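Local coordinates for protein esterase (Rhizomucor miehei, PDB 4WY5) that probably hydrolyses carboxylic esters, as a carboxylesterase with an alpha/beta hydrolase fold, at residues Glu143-Ser147 / Leu148-Ala152. Numbering follows the deposited sequence.
Sequences ENASS and LNINA
Ala145 and Ile150 meet twice, through backbone and through side chains. Ile150 N donates to Ala145 O at 3.1 Å; the N-H...O angle of 166° makes this the straight bond of the turn, although the donor is tilted 22° from the carbonyl plane. Alongside it, Ile150 CG1 lies 3.8 Å from Ala145 CB. Its chi1 of 61° sets CG1 between the backbone N and the carbonyl carbon, which swings this branch back over the alanine. Ala152 CB approaches the same methyl, Ala145 CB, at 3.8 Å, giving a small apolar cluster.

Leu148 N gives weak, bent bonds to both Asn144 O (3.1 Å) and Ala145 O (3.2 Å), evidence of a short, poorly formed helix. Asn144 O also accepts from Ser147 OG at 3.2 Å, while Leu148 CD1 lies 3.3 Å from Asn144 O. The chain then breaks from helical geometry at Asn149, whose phi is positive, and enters strand 150-151. That phi and the Ile150 N to Ala145 O bond are as in a Schellman motif, but its second bond is not made: Asn149 N lies 3.7 Å from Ser146 O.

Farther out, Asn144 ND2 bonds to Trp140 O, and Asn149 ND2 to Glu76 O. On helix 129-143, Leu148 touches Trp140 and Ile150 touches Val141. Backbone hydrogen bonds between Leu80 and both Asn149 and Asn151 tie this surface connection, leading from that helix to central strand 155-160, to the start of strand 80-86.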
ATOM      1  N   GLU A 143       5.235 -32.834   0.889  1.00 39.43           N
ATOM      2  CA  GLU A 143       5.144 -34.290   0.768  1.00 42.66           C
ATOM      3  C   GLU A 143       3.762 -34.785   0.352  1.00 42.88           C
ATOM      4  O   GLU A 143       3.633 -35.878  -0.192  1.00 43.23           O
ATOM      5  CB  GLU A 143       5.531 -34.952   2.086  1.00 42.39           C
ATOM      6  CG  GLU A 143       6.991 -35.329   2.154  1.00 55.41           C
ATOM      7  CD  GLU A 143       7.370 -36.390   1.136  1.00 64.55           C
ATOM      8  OE1 GLU A 143       6.691 -37.443   1.083  1.00 59.09           O
ATOM      9  OE2 GLU A 143       8.352 -36.162   0.391  1.00 69.52           O
ATOM     10  N   ASN A 144       2.729 -34.000   0.641  1.00 41.36           N
ATOM     11  CA  ASN A 144       1.360 -34.449   0.411  1.00 41.15           C
ATOM     12  C   ASN A 144       0.550 -33.546  -0.520  1.00 36.88           C
ATOM     13  O   ASN A 144      -0.658 -33.395  -0.337  1.00 39.59           O
ATOM     14  CB  ASN A 144       0.625 -34.584   1.745  1.00 38.80           C
ATOM     15  CG  ASN A 144       1.168 -35.716   2.597  1.00 44.58           C
ATOM     16  OD1 ASN A 144       0.754 -36.869   2.456  1.00 50.27           O
ATOM     17  ND2 ASN A 144       2.089 -35.392   3.497  1.00 40.12           N
ATOM     18  N   ALA A 145       1.209 -32.955  -1.512  1.00 33.45           N
ATOM     19  CA  ALA A 145       0.550 -32.011  -2.422  1.00 38.05           C
ATOM     20  C   ALA A 145      -0.538 -32.676  -3.254  1.00 36.41           C
ATOM     21  O   ALA A 145      -1.570 -32.075  -3.548  1.00 38.35           O
ATOM     22  CB  ALA A 145       1.570 -31.360  -3.341  1.00 33.88           C
ATOM     23  N   SER A 146      -0.293 -33.916  -3.643  1.00 38.91           N
ATOM     24  CA  SER A 146      -1.234 -34.644  -4.487  1.00 46.98           C
ATOM     25  C   SER A 146      -2.518 -35.008  -3.731  1.00 42.79           C
ATOM     26  O   SER A 146      -3.592 -35.059  -4.323  1.00 44.34           O
ATOM     27  CB  SER A 146      -0.563 -35.903  -5.045  1.00 47.20           C
ATOM     28  OG  SER A 146       0.613 -35.554  -5.767  1.00 54.29           O
ATOM     29  N   SER A 147      -2.410 -35.225  -2.423  1.00 38.92           N
ATOM     30  CA  SER A 147      -3.581 -35.535  -1.610  1.00 35.24           C
ATOM     31  C   SER A 147      -4.276 -34.255  -1.141  1.00 41.42           C
ATOM     32  O   SER A 147      -5.421 -34.299  -0.705  1.00 46.81           O
ATOM     33  CB  SER A 147      -3.199 -36.420  -0.418  1.00 41.59           C
ATOM     34  OG  SER A 147      -2.662 -35.675   0.663  1.00 48.76           O
ATOM     35  N   LEU A 148      -3.572 -33.122  -1.212  1.00 43.16           N
ATOM     36  CA  LEU A 148      -4.147 -31.812  -0.881  1.00 38.68           C
ATOM     37  C   LEU A 148      -4.625 -31.057  -2.130  1.00 37.31           C
ATOM     38  O   LEU A 148      -5.235 -29.991  -2.019  1.00 34.87           O
ATOM     39  CB  LEU A 148      -3.132 -30.951  -0.123  1.00 38.53           C
ATOM     40  CG  LEU A 148      -2.745 -31.383   1.299  1.00 41.69           C
ATOM     41  CD1 LEU A 148      -1.358 -30.872   1.645  1.00 41.14           C
ATOM     42  CD2 LEU A 148      -3.762 -30.873   2.323  1.00 32.51           C
ATOM     43  N   ASN A 149      -4.300 -31.590  -3.304  1.00 32.60           N
ATOM     44  CA  ASN A 149      -4.632 -30.955  -4.583  1.00 37.10           C
ATOM     45  C   ASN A 149      -4.070 -29.519  -4.699  1.00 35.22           C
ATOM     46  O   ASN A 149      -4.798 -28.581  -5.039  1.00 33.06           O
ATOM     47  CB  ASN A 149      -6.150 -30.957  -4.796  1.00 32.11           C
ATOM     48  CG  ASN A 149      -6.576 -31.859  -5.947  1.00 36.20           C
ATOM     49  OD1 ASN A 149      -5.737 -32.506  -6.584  1.00 35.48           O
ATOM     50  ND2 ASN A 149      -7.886 -31.915  -6.217  1.00 31.25           N
ATOM     51  N   ILE A 150      -2.770 -29.370  -4.450  1.00 30.24           N
ATOM     52  CA  ILE A 150      -2.090 -28.080  -4.555  1.00 32.19           C
ATOM     53  C   ILE A 150      -0.815 -28.164  -5.384  1.00 31.96           C
ATOM     54  O   ILE A 150      -0.216 -29.239  -5.507  1.00 31.31           O
ATOM     55  CB  ILE A 150      -1.678 -27.515  -3.171  1.00 36.45           C
ATOM     56  CG1 ILE A 150      -0.708 -28.466  -2.475  1.00 32.11           C
ATOM     57  CG2 ILE A 150      -2.890 -27.217  -2.292  1.00 33.32           C
ATOM     58  CD1 ILE A 150       0.120 -27.779  -1.432  1.00 32.82           C
ATOM     59  N   ASN A 151      -0.409 -27.025  -5.950  1.00 28.19           N
ATOM     60  CA  ASN A 151       0.910 -26.896  -6.567  1.00 28.77           C
ATOM     61  C   ASN A 151       1.883 -26.460  -5.492  1.00 37.17           C
ATOM     62  O   ASN A 151       1.961 -25.267  -5.172  1.00 37.20           O
ATOM     63  CB  ASN A 151       0.884 -25.884  -7.718  1.00 28.87           C
ATOM     64  CG  ASN A 151       2.217 -25.763  -8.430  1.00 34.50           C
ATOM     65  OD1 ASN A 151       3.182 -26.453  -8.095  1.00 44.37           O
ATOM     66  ND2 ASN A 151       2.276 -24.884  -9.425  1.00 30.77           N
ATOM     67  N   ALA A 152       2.645 -27.408  -4.948  1.00 33.35           N
ATOM     68  CA  ALA A 152       3.457 -27.121  -3.770  1.00 35.71           C
ATOM     69  C   ALA A 152       4.598 -26.153  -4.073  1.00 37.75           C
ATOM     70  O   ALA A 152       5.169 -25.571  -3.152  1.00 37.71           O
ATOM     71  CB  ALA A 152       4.002 -28.409  -3.169  1.00 34.49           C
TER